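Local structure of ADP-ribosylating toxin CARDS (Mycoplasma pneumoniae, 4TLV) at residues K481-H495 against E510-F524. The protein transfers the ADP-ribosyl group of NAD(+) to multiple target proteins, disrupts respiratory epithelium and causes vacuolation of mammalian cells. Numbering follows the deposited sequence.
Sequences KIFFVQDNQNVFFLH and EWLKHDMNEDKDENF
His-495 and Glu-510 face each other as an antiparallel hydrogen-bonded pair and are also joined through their side chains. His-495 ND1 donates to Glu-510 OE2 at 2.9 Å, with the oxygen close to the imidazole plane and using its anti lone pair. The carboxylate would probably favour a positive charge on the ring. Phe-524 supports the same ring: His-495 CD2 sits over the centre of the phenyl face, 3.4 Å from Phe-524 CZ, with the planes inclined at 34°. The opposite face of Phe-524 meets His-514. That imidazole turns its edge to the face of Phe-493, and its NE2 donates almost straight (174°) to Glu-518 OE1.

Met-516 folds back at both chi2 and chi3, which brings its methyl over the centre of the Phe-483 ring. Met-516 SD lies at the edge of Phe-493, 3.7 Å from Phe-493 CE2, a Met-aromatic contact. Lys-481 bends at chi3 and chi4 and crosses Phe-524 at a slant, with Lys-481 CD 3.8 Å from Phe-524 CB. Lys-481 NZ donates to Glu-518 O at 2.7 Å and to Met-516 O at 2.8 Å. The same ammonium is also hydrogen-bonded to Thr-479 OG1, so it bridges two carbonyls of the 515-518 turn and that hydroxyl.

On the other side of the sheet, Leu-494 CD1 lies over the six-membered ring of Trp-511. Phe-484 directs its edge at a face of this indole. The extended Lys-513 runs past the Phe-492 ring, and Lys-513 NZ donates to Asn-490 OD1 at 2.7 Å in the carbonyl plane.

The contact lies in the C-terminal beta-trefoil domain, D3. Strand 490-495 is the centre strand here, hydrogen-bonded to 481-485 through a bulged hairpin and to 506-512. Strand 473-476 continues the sheet beyond 481-485, and strand 567-570 beyond 506-512.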
ATOM      1  N   LYS A 481      14.574   7.750   2.870  1.00 13.66           N
ATOM      2  CA  LYS A 481      15.355   7.563   4.093  1.00 15.04           C
ATOM      3  C   LYS A 481      15.021   6.220   4.757  1.00 12.82           C
ATOM      4  O   LYS A 481      13.942   5.642   4.537  1.00 13.55           O
ATOM      5  CB  LYS A 481      15.150   8.740   5.065  1.00 14.02           C
ATOM      6  CG  LYS A 481      15.567  10.100   4.498  1.00 15.18           C
ATOM      7  CD  LYS A 481      15.722  11.148   5.598  1.00 14.99           C
ATOM      8  CE  LYS A 481      14.376  11.485   6.219  1.00 15.69           C
ATOM      9  NZ  LYS A 481      13.523  12.165   5.207  1.00 17.60           N
ATOM     10  N   ILE A 482      15.970   5.694   5.522  1.00 11.32           N
ATOM     11  CA  ILE A 482      15.757   4.469   6.277  1.00 10.35           C
ATOM     12  C   ILE A 482      15.792   4.826   7.755  1.00 15.01           C
ATOM     13  O   ILE A 482      16.702   5.530   8.195  1.00 13.45           O
ATOM     14  CB  ILE A 482      16.840   3.423   5.962  1.00 13.32           C
ATOM     15  CG1 ILE A 482      16.594   2.856   4.557  1.00 15.48           C
ATOM     16  CG2 ILE A 482      16.828   2.279   6.977  1.00 11.54           C
ATOM     17  CD1 ILE A 482      17.746   2.020   4.009  1.00 17.26           C
ATOM     18  N   PHE A 483      14.812   4.346   8.519  1.00 14.04           N
ATOM     19  CA  PHE A 483      14.755   4.699   9.938  1.00 14.05           C
ATOM     20  C   PHE A 483      14.408   3.534  10.862  1.00 15.65           C
ATOM     21  O   PHE A 483      13.787   2.546  10.455  1.00 15.33           O
ATOM     22  CB  PHE A 483      13.867   5.941  10.183  1.00 12.39           C
ATOM     23  CG  PHE A 483      12.397   5.759   9.830  1.00 13.69           C
ATOM     24  CD1 PHE A 483      11.919   6.080   8.567  1.00 13.76           C
ATOM     25  CD2 PHE A 483      11.488   5.311  10.785  1.00 15.28           C
ATOM     26  CE1 PHE A 483      10.548   5.938   8.255  1.00 13.28           C
ATOM     27  CE2 PHE A 483      10.135   5.179  10.487  1.00 12.61           C
ATOM     28  CZ  PHE A 483       9.666   5.499   9.216  1.00 13.07           C
ATOM     29  N   PHE A 484      14.840   3.670  12.112  1.00 12.44           N
ATOM     30  CA  PHE A 484      14.712   2.657  13.148  1.00 14.75           C
ATOM     31  C   PHE A 484      13.867   3.313  14.238  1.00 16.35           C
ATOM     32  O   PHE A 484      14.236   4.361  14.761  1.00 16.23           O
ATOM     33  CB  PHE A 484      16.125   2.352  13.680  1.00 15.00           C
ATOM     34  CG  PHE A 484      16.206   1.258  14.707  1.00 18.03           C
ATOM     35  CD1 PHE A 484      15.577   1.377  15.939  1.00 19.87           C
ATOM     36  CD2 PHE A 484      17.012   0.140  14.475  1.00 23.75           C
ATOM     37  CE1 PHE A 484      15.691   0.366  16.904  1.00 24.97           C
ATOM     38  CE2 PHE A 484      17.139  -0.867  15.431  1.00 23.34           C
ATOM     39  CZ  PHE A 484      16.472  -0.756  16.649  1.00 22.87           C
ATOM     40  N   VAL A 485      12.729   2.717  14.570  1.00 16.20           N
ATOM     41  CA  VAL A 485      11.859   3.289  15.591  1.00 17.63           C
ATOM     42  C   VAL A 485      12.155   2.621  16.925  1.00 16.11           C
ATOM     43  O   VAL A 485      11.815   1.466  17.137  1.00 15.95           O
ATOM     44  CB  VAL A 485      10.359   3.120  15.253  1.00 17.67           C
ATOM     45  CG1 VAL A 485       9.481   3.696  16.369  1.00 15.17           C
ATOM     46  CG2 VAL A 485      10.031   3.788  13.908  1.00 14.72           C
ATOM     47  N   GLN A 486      12.826   3.355  17.806  1.00 18.57           N
ATOM     48  CA  GLN A 486      13.104   2.869  19.148  1.00 19.70           C
ATOM     49  C   GLN A 486      11.803   2.882  19.939  1.00 19.78           C
ATOM     50  O   GLN A 486      11.467   1.933  20.639  1.00 20.27           O
ATOM     51  CB  GLN A 486      14.130   3.774  19.829  1.00 19.28           C
ATOM     52  CG  GLN A 486      14.433   3.398  21.262  1.00 22.82           C
ATOM     53  CD  GLN A 486      15.518   4.284  21.863  1.00 30.58           C
ATOM     54  OE1 GLN A 486      15.276   5.442  22.209  1.00 33.38           O
ATOM     55  NE2 GLN A 486      16.722   3.743  21.976  1.00 33.96           N
ATOM     56  N   ASP A 487      11.083   3.988  19.820  1.00 17.35           N
ATOM     57  CA  ASP A 487       9.725   4.082  20.323  1.00 21.52           C
ATOM     58  C   ASP A 487       9.066   5.291  19.681  1.00 19.25           C
ATOM     59  O   ASP A 487       9.653   5.946  18.818  1.00 18.57           O
ATOM     60  CB  ASP A 487       9.682   4.164  21.856  1.00 21.63           C
ATOM     61  CG  ASP A 487      10.427   5.373  22.412  1.00 23.88           C
ATOM     62  OD1 ASP A 487      10.433   6.451  21.782  1.00 22.24           O
ATOM     63  OD2 ASP A 487      11.001   5.242  23.515  1.00 32.35           O
ATOM     64  N   ASN A 488       7.848   5.593  20.097  1.00 19.47           N
ATOM     65  CA  ASN A 488       7.092   6.658  19.444  1.00 23.57           C
ATOM     66  C   ASN A 488       7.731   8.049  19.502  1.00 23.98           C
ATOM     67  O   ASN A 488       7.425   8.894  18.672  1.00 25.10           O
ATOM     68  CB  ASN A 488       5.650   6.696  19.962  1.00 24.54           C
ATOM     69  CG  ASN A 488       4.818   5.522  19.453  1.00 22.92           C
ATOM     70  OD1 ASN A 488       5.289   4.886  18.404  1.00 23.56           O
ATOM     71  ND2 ASN A 488       3.764   5.200  20.002  1.00 24.45           N
ATOM     72  N   GLN A 489       8.620   8.291  20.465  1.00 21.64           N
ATOM     73  CA  GLN A 489       9.268   9.600  20.582  1.00 20.75           C
ATOM     74  C   GLN A 489      10.750   9.593  20.192  1.00 21.86           C
ATOM     75  O   GLN A 489      11.425  10.606  20.332  1.00 19.38           O
ATOM     76  CB  GLN A 489       9.131  10.161  22.007  1.00 24.28           C
ATOM     77  CG  GLN A 489       7.730  10.653  22.358  1.00 29.93           C
ATOM     78  CD  GLN A 489       6.763   9.519  22.582  1.00 30.02           C
ATOM     79  OE1 GLN A 489       5.673   9.495  22.011  1.00 31.07           O
ATOM     80  NE2 GLN A 489       7.157   8.563  23.422  1.00 29.80           N
ATOM     81  N   ASN A 490      11.258   8.457  19.722  1.00 18.17           N
ATOM     82  CA  ASN A 490      12.678   8.347  19.418  1.00 18.59           C
ATOM     83  C   ASN A 490      12.892   7.563  18.128  1.00 15.21           C
ATOM     84  O   ASN A 490      12.749   6.346  18.116  1.00 15.42           O
ATOM     85  CB  ASN A 490      13.407   7.675  20.580  1.00 20.05           C
ATOM     86  CG  ASN A 490      13.425   8.541  21.836  1.00 23.11           C
ATOM     87  OD1 ASN A 490      14.200   9.491  21.930  1.00 23.01           O
ATOM     88  ND2 ASN A 490      12.557   8.225  22.796  1.00 19.20           N
ATOM     89  N   VAL A 491      13.230   8.277  17.056  1.00 16.52           N
ATOM     90  CA  VAL A 491      13.406   7.677  15.732  1.00 14.65           C
ATOM     91  C   VAL A 491      14.789   8.037  15.186  1.00 16.14           C
ATOM     92  O   VAL A 491      15.196   9.201  15.238  1.00 16.45           O
ATOM     93  CB  VAL A 491      12.298   8.164  14.767  1.00 14.56           C
ATOM     94  CG1 VAL A 491      12.527   7.629  13.343  1.00 15.64           C
ATOM     95  CG2 VAL A 491      10.914   7.731  15.279  1.00 13.42           C
ATOM     96  N   PHE A 492      15.510   7.035  14.670  1.00 16.95           N
ATOM     97  CA  PHE A 492      16.881   7.228  14.190  1.00 15.86           C
ATOM     98  C   PHE A 492      17.030   6.834  12.729  1.00 15.82           C
ATOM     99  O   PHE A 492      16.518   5.789  12.320  1.00 14.95           O
ATOM    100  CB  PHE A 492      17.854   6.392  15.032  1.00 15.68           C
ATOM    101  CG  PHE A 492      17.829   6.742  16.495  1.00 18.00           C
ATOM    102  CD1 PHE A 492      16.839   6.234  17.324  1.00 17.49           C
ATOM    103  CD2 PHE A 492      18.782   7.588  17.032  1.00 21.15           C
ATOM    104  CE1 PHE A 492      16.816   6.550  18.668  1.00 21.06           C
ATOM    105  CE2 PHE A 492      18.754   7.919  18.377  1.00 20.61           C
ATOM    106  CZ  PHE A 492      17.767   7.406  19.191  1.00 20.45           C
ATOM    107  N   PHE A 493      17.771   7.645  11.973  1.00 13.82           N
ATOM    108  CA  PHE A 493      17.908   7.498  10.518  1.00 16.10           C
ATOM    109  C   PHE A 493      19.306   7.046  10.088  1.00 18.34           C
ATOM    110  O   PHE A 493      20.323   7.494  10.643  1.00 16.44           O
ATOM    111  CB  PHE A 493      17.582   8.827   9.845  1.00 13.35           C
ATOM    112  CG  PHE A 493      16.150   9.262  10.035  1.00 16.84           C
ATOM    113  CD1 PHE A 493      15.741   9.876  11.215  1.00 15.23           C
ATOM    114  CD2 PHE A 493      15.211   9.027   9.045  1.00 14.28           C
ATOM    115  CE1 PHE A 493      14.411  10.268  11.389  1.00 15.71           C
ATOM    116  CE2 PHE A 493      13.883   9.405   9.209  1.00 12.68           C
ATOM    117  CZ  PHE A 493      13.482  10.033  10.382  1.00 14.81           C
ATOM    118  N   LEU A 494      19.348   6.179   9.087  1.00 14.45           N
ATOM    119  CA  LEU A 494      20.596   5.585   8.615  1.00 13.02           C
ATOM    120  C   LEU A 494      21.364   6.627   7.830  1.00 13.15           C
ATOM    121  O   LEU A 494      20.844   7.204   6.870  1.00 13.91           O
ATOM    122  CB  LEU A 494      20.298   4.352   7.744  1.00 15.27           C
ATOM    123  CG  LEU A 494      21.521   3.592   7.198  1.00 15.34           C
ATOM    124  CD1 LEU A 494      22.360   3.060   8.358  1.00 18.13           C
ATOM    125  CD2 LEU A 494      21.094   2.468   6.291  1.00 13.67           C
ATOM    126  N   HIS A 495      22.597   6.899   8.254  1.00 15.21           N
ATOM    127  CA  HIS A 495      23.380   7.984   7.677  1.00 12.40           C
ATOM    128  C   HIS A 495      24.731   7.513   7.120  1.00 16.92           C
ATOM    129  O   HIS A 495      25.508   6.853   7.818  1.00 15.86           O
ATOM    130  CB  HIS A 495      23.608   9.086   8.728  1.00 14.08           C
ATOM    131  CG  HIS A 495      24.362  10.271   8.211  1.00 18.69           C
ATOM    132  ND1 HIS A 495      25.571  10.669   8.738  1.00 19.73           N
ATOM    133  CD2 HIS A 495      24.083  11.144   7.213  1.00 18.28           C
ATOM    134  CE1 HIS A 495      26.004  11.738   8.092  1.00 22.55           C
ATOM    135  NE2 HIS A 495      25.119  12.048   7.161  1.00 20.67           N
ATOM    136  N   GLU A 510      25.997   5.335  10.588  1.00 17.38           N
ATOM    137  CA  GLU A 510      25.523   5.640  11.930  1.00 19.26           C
ATOM    138  C   GLU A 510      24.030   5.905  11.890  1.00 18.59           C
ATOM    139  O   GLU A 510      23.472   6.146  10.819  1.00 16.73           O
ATOM    140  CB  GLU A 510      26.239   6.873  12.472  1.00 17.10           C
ATOM    141  CG  GLU A 510      26.055   8.100  11.581  1.00 22.56           C
ATOM    142  CD  GLU A 510      26.995   9.252  11.923  1.00 26.85           C
ATOM    143  OE1 GLU A 510      27.524   9.281  13.054  1.00 23.95           O
ATOM    144  OE2 GLU A 510      27.193  10.134  11.054  1.00 27.88           O
ATOM    145  N   TRP A 511      23.397   5.874  13.057  1.00 18.77           N
ATOM    146  CA  TRP A 511      21.959   6.112  13.169  1.00 15.28           C
ATOM    147  C   TRP A 511      21.709   7.378  13.965  1.00 19.41           C
ATOM    148  O   TRP A 511      22.071   7.445  15.139  1.00 20.61           O
ATOM    149  CB  TRP A 511      21.310   4.943  13.891  1.00 14.70           C
ATOM    150  CG  TRP A 511      21.358   3.634  13.163  1.00 17.76           C
ATOM    151  CD1 TRP A 511      22.315   2.656  13.266  1.00 17.38           C
ATOM    152  CD2 TRP A 511      20.374   3.139  12.252  1.00 17.30           C
ATOM    153  NE1 TRP A 511      21.993   1.594  12.453  1.00 18.16           N
ATOM    154  CE2 TRP A 511      20.806   1.866  11.824  1.00 20.62           C
ATOM    155  CE3 TRP A 511      19.177   3.658  11.749  1.00 15.81           C
ATOM    156  CZ2 TRP A 511      20.065   1.094  10.931  1.00 18.58           C
ATOM    157  CZ3 TRP A 511      18.448   2.888  10.848  1.00 17.47           C
ATOM    158  CH2 TRP A 511      18.893   1.626  10.455  1.00 18.17           C
ATOM    159  N   LEU A 512      21.090   8.377  13.341  1.00 17.79           N
ATOM    160  CA  LEU A 512      20.969   9.708  13.942  1.00 17.38           C
ATOM    161  C   LEU A 512      19.535  10.202  13.958  1.00 18.99           C
ATOM    162  O   LEU A 512      18.805  10.011  12.991  1.00 14.76           O
ATOM    163  CB  LEU A 512      21.773  10.719  13.129  1.00 15.72           C
ATOM    164  CG  LEU A 512      23.255  10.418  12.903  1.00 18.38           C
ATOM    165  CD1 LEU A 512      23.826  11.377  11.882  1.00 19.30           C
ATOM    166  CD2 LEU A 512      24.027  10.491  14.220  1.00 21.25           C
ATOM    167  N   LYS A 513      19.142  10.900  15.020  1.00 18.75           N
ATOM    168  CA  LYS A 513      17.851  11.593  14.995  1.00 18.00           C
ATOM    169  C   LYS A 513      17.891  12.648  13.911  1.00 17.42           C
ATOM    170  O   LYS A 513      18.935  13.243  13.652  1.00 18.45           O
ATOM    171  CB  LYS A 513      17.522  12.215  16.353  1.00 20.08           C
ATOM    172  CG  LYS A 513      17.293  11.182  17.430  1.00 17.92           C
ATOM    173  CD  LYS A 513      16.731  11.815  18.690  1.00 24.79           C
ATOM    174  CE  LYS A 513      16.476  10.758  19.755  1.00 26.77           C
ATOM    175  NZ  LYS A 513      15.843  11.342  20.962  1.00 26.83           N
ATOM    176  N   HIS A 514      16.761  12.878  13.252  1.00 16.58           N
ATOM    177  CA  HIS A 514      16.768  13.703  12.065  1.00 17.37           C
ATOM    178  C   HIS A 514      15.325  14.063  11.712  1.00 16.17           C
ATOM    179  O   HIS A 514      14.412  13.368  12.131  1.00 19.00           O
ATOM    180  CB  HIS A 514      17.432  12.915  10.932  1.00 13.47           C
ATOM    181  CG  HIS A 514      17.720  13.726   9.706  1.00 19.93           C
ATOM    182  ND1 HIS A 514      18.740  14.650   9.647  1.00 19.11           N
ATOM    183  CD2 HIS A 514      17.139  13.727   8.482  1.00 20.64           C
ATOM    184  CE1 HIS A 514      18.760  15.205   8.448  1.00 21.36           C
ATOM    185  NE2 HIS A 514      17.803  14.657   7.720  1.00 23.42           N
ATOM    186  N   ASP A 515      15.132  15.153  10.973  1.00 15.45           N
ATOM    187  CA  ASP A 515      13.804  15.579  10.520  1.00 13.70           C
ATOM    188  C   ASP A 515      13.235  14.600   9.453  1.00 16.24           C
ATOM    189  O   ASP A 515      13.776  14.465   8.359  1.00 14.88           O
ATOM    190  CB  ASP A 515      13.895  16.999   9.961  1.00 17.18           C
ATOM    191  CG  ASP A 515      12.545  17.567   9.539  1.00 17.38           C
ATOM    192  OD1 ASP A 515      11.529  16.827   9.518  1.00 18.34           O
ATOM    193  OD2 ASP A 515      12.511  18.771   9.208  1.00 17.90           O
ATOM    194  N   MET A 516      12.151  13.921   9.796  1.00 13.61           N
ATOM    195  CA  MET A 516      11.477  13.008   8.861  1.00 17.00           C
ATOM    196  C   MET A 516      11.162  13.677   7.517  1.00 15.43           C
ATOM    197  O   MET A 516      11.201  13.030   6.481  1.00 14.67           O
ATOM    198  CB  MET A 516      10.205  12.439   9.497  1.00 16.06           C
ATOM    199  CG  MET A 516       9.440  11.448   8.601  1.00 15.13           C
ATOM    200  SD  MET A 516      10.288   9.871   8.403  1.00 16.85           S
ATOM    201  CE  MET A 516       9.962   9.137   9.996  1.00 13.44           C
ATOM    202  N   ASN A 517      10.891  14.979   7.531  1.00 12.75           N
ATOM    203  CA  ASN A 517      10.538  15.714   6.317  1.00 15.22           C
ATOM    204  C   ASN A 517      11.735  16.162   5.478  1.00 16.17           C
ATOM    205  O   ASN A 517      11.559  16.633   4.360  1.00 17.02           O
ATOM    206  CB  ASN A 517       9.740  16.979   6.652  1.00 14.25           C
ATOM    207  CG  ASN A 517       8.537  16.711   7.540  1.00 19.49           C
ATOM    208  OD1 ASN A 517       8.321  17.395   8.555  1.00 21.37           O
ATOM    209  ND2 ASN A 517       7.743  15.736   7.160  1.00 14.78           N
ATOM    210  N   GLU A 518      12.938  16.081   6.033  1.00 18.31           N
ATOM    211  CA  GLU A 518      14.108  16.593   5.317  1.00 21.71           C
ATOM    212  C   GLU A 518      14.367  15.751   4.055  1.00 16.57           C
ATOM    213  O   GLU A 518      14.340  14.523   4.102  1.00 18.87           O
ATOM    214  CB  GLU A 518      15.333  16.661   6.244  1.00 18.95           C
ATOM    215  CG  GLU A 518      16.499  17.436   5.648  1.00 22.40           C
ATOM    216  CD  GLU A 518      17.286  16.605   4.656  1.00 24.18           C
ATOM    217  OE1 GLU A 518      17.398  15.372   4.866  1.00 23.25           O
ATOM    218  OE2 GLU A 518      17.785  17.182   3.667  1.00 24.74           O
ATOM    219  N   ASP A 519      14.591  16.416   2.922  1.00 18.53           N
ATOM    220  CA  ASP A 519      14.525  15.731   1.634  1.00 20.93           C
ATOM    221  C   ASP A 519      15.641  16.124   0.670  1.00 24.48           C
ATOM    222  O   ASP A 519      15.519  15.900  -0.523  1.00 23.68           O
ATOM    223  CB  ASP A 519      13.161  16.014   0.971  1.00 19.31           C
ATOM    224  CG  ASP A 519      12.871  15.083  -0.202  1.00 24.48           C
ATOM    225  OD1 ASP A 519      13.327  13.925  -0.182  1.00 23.36           O
ATOM    226  OD2 ASP A 519      12.184  15.515  -1.146  1.00 29.62           O
ATOM    227  N   LYS A 520      16.726  16.709   1.168  1.00 21.60           N
ATOM    228  CA  LYS A 520      17.774  17.146   0.250  1.00 23.74           C
ATOM    229  C   LYS A 520      19.076  16.370   0.423  1.00 21.85           C
ATOM    230  O   LYS A 520      19.742  16.041  -0.557  1.00 23.33           O
ATOM    231  CB  LYS A 520      18.039  18.653   0.388  1.00 28.11           C
ATOM    232  CG  LYS A 520      18.855  19.214  -0.780  1.00 35.92           C
ATOM    233  CD  LYS A 520      19.260  20.668  -0.583  1.00 42.06           C
ATOM    234  CE  LYS A 520      20.166  21.127  -1.727  1.00 49.93           C
ATOM    235  NZ  LYS A 520      20.798  22.459  -1.474  1.00 58.23           N
ATOM    236  N   ASP A 521      19.430  16.084   1.669  1.00 17.58           N
ATOM    237  CA  ASP A 521      20.732  15.502   1.985  1.00 21.33           C
ATOM    238  C   ASP A 521      20.812  14.043   1.558  1.00 21.91           C
ATOM    239  O   ASP A 521      20.247  13.154   2.208  1.00 17.11           O
ATOM    240  CB  ASP A 521      21.019  15.631   3.480  1.00 19.69           C
ATOM    241  CG  ASP A 521      22.429  15.174   3.856  1.00 23.27           C
ATOM    242  OD1 ASP A 521      23.136  14.576   3.014  1.00 20.06           O
ATOM    243  OD2 ASP A 521      22.836  15.422   5.007  1.00 23.53           O
ATOM    244  N   GLU A 522      21.536  13.796   0.472  1.00 19.62           N
ATOM    245  CA  GLU A 522      21.603  12.451  -0.095  1.00 18.64           C
ATOM    246  C   GLU A 522      22.331  11.428   0.769  1.00 18.39           C
ATOM    247  O   GLU A 522      22.208  10.233   0.531  1.00 17.85           O
ATOM    248  CB  GLU A 522      22.166  12.483  -1.515  1.00 17.83           C
ATOM    249  CG  GLU A 522      21.301  13.287  -2.462  1.00 22.77           C
ATOM    250  CD  GLU A 522      21.746  13.163  -3.894  1.00 29.55           C
ATOM    251  OE1 GLU A 522      22.707  12.416  -4.149  1.00 31.50           O
ATOM    252  OE2 GLU A 522      21.139  13.814  -4.762  1.00 36.90           O
ATOM    253  N   ASN A 523      23.073  11.886   1.777  1.00 18.14           N
ATOM    254  CA  ASN A 523      23.698  10.954   2.715  1.00 16.98           C
ATOM    255  C   ASN A 523      22.702  10.244   3.623  1.00 14.42           C
ATOM    256  O   ASN A 523      23.062   9.309   4.323  1.00 16.32           O
ATOM    257  CB  ASN A 523      24.758  11.654   3.558  1.00 19.38           C
ATOM    258  CG  ASN A 523      25.938  12.086   2.738  1.00 21.96           C
ATOM    259  OD1 ASN A 523      26.588  11.261   2.100  1.00 18.73           O
ATOM    260  ND2 ASN A 523      26.224  13.384   2.742  1.00 25.98           N
ATOM    261  N   PHE A 524      21.446  10.674   3.592  1.00 13.96           N
ATOM    262  CA  PHE A 524      20.404   9.966   4.336  1.00 15.15           C
ATOM    263  C   PHE A 524      19.492   9.188   3.380  1.00 16.68           C
ATOM    264  O   PHE A 524      18.520   8.565   3.828  1.00 14.62           O
ATOM    265  CB  PHE A 524      19.528  10.944   5.131  1.00 13.68           C
ATOM    266  CG  PHE A 524      20.174  11.486   6.390  1.00 13.75           C
ATOM    267  CD1 PHE A 524      20.126  10.769   7.572  1.00 13.78           C
ATOM    268  CD2 PHE A 524      20.777  12.734   6.392  1.00 16.31           C
ATOM    269  CE1 PHE A 524      20.700  11.267   8.733  1.00 19.46           C
ATOM    270  CE2 PHE A 524      21.357  13.245   7.549  1.00 19.11           C
ATOM    271  CZ  PHE A 524      21.316  12.513   8.718  1.00 16.13           C
TER
HETATM  272  O   HOH W   1      18.100   7.607   6.167  1.00 13.91           O
HETATM  273  O   HOH W   2      13.576  12.336  19.959  1.00 24.56           O
HETATM  274  O   HOH W   3      14.426  11.668  14.730  1.00 17.65           O
HETATM  275  O   HOH W   4      25.060  14.340   5.905  1.00 23.96           O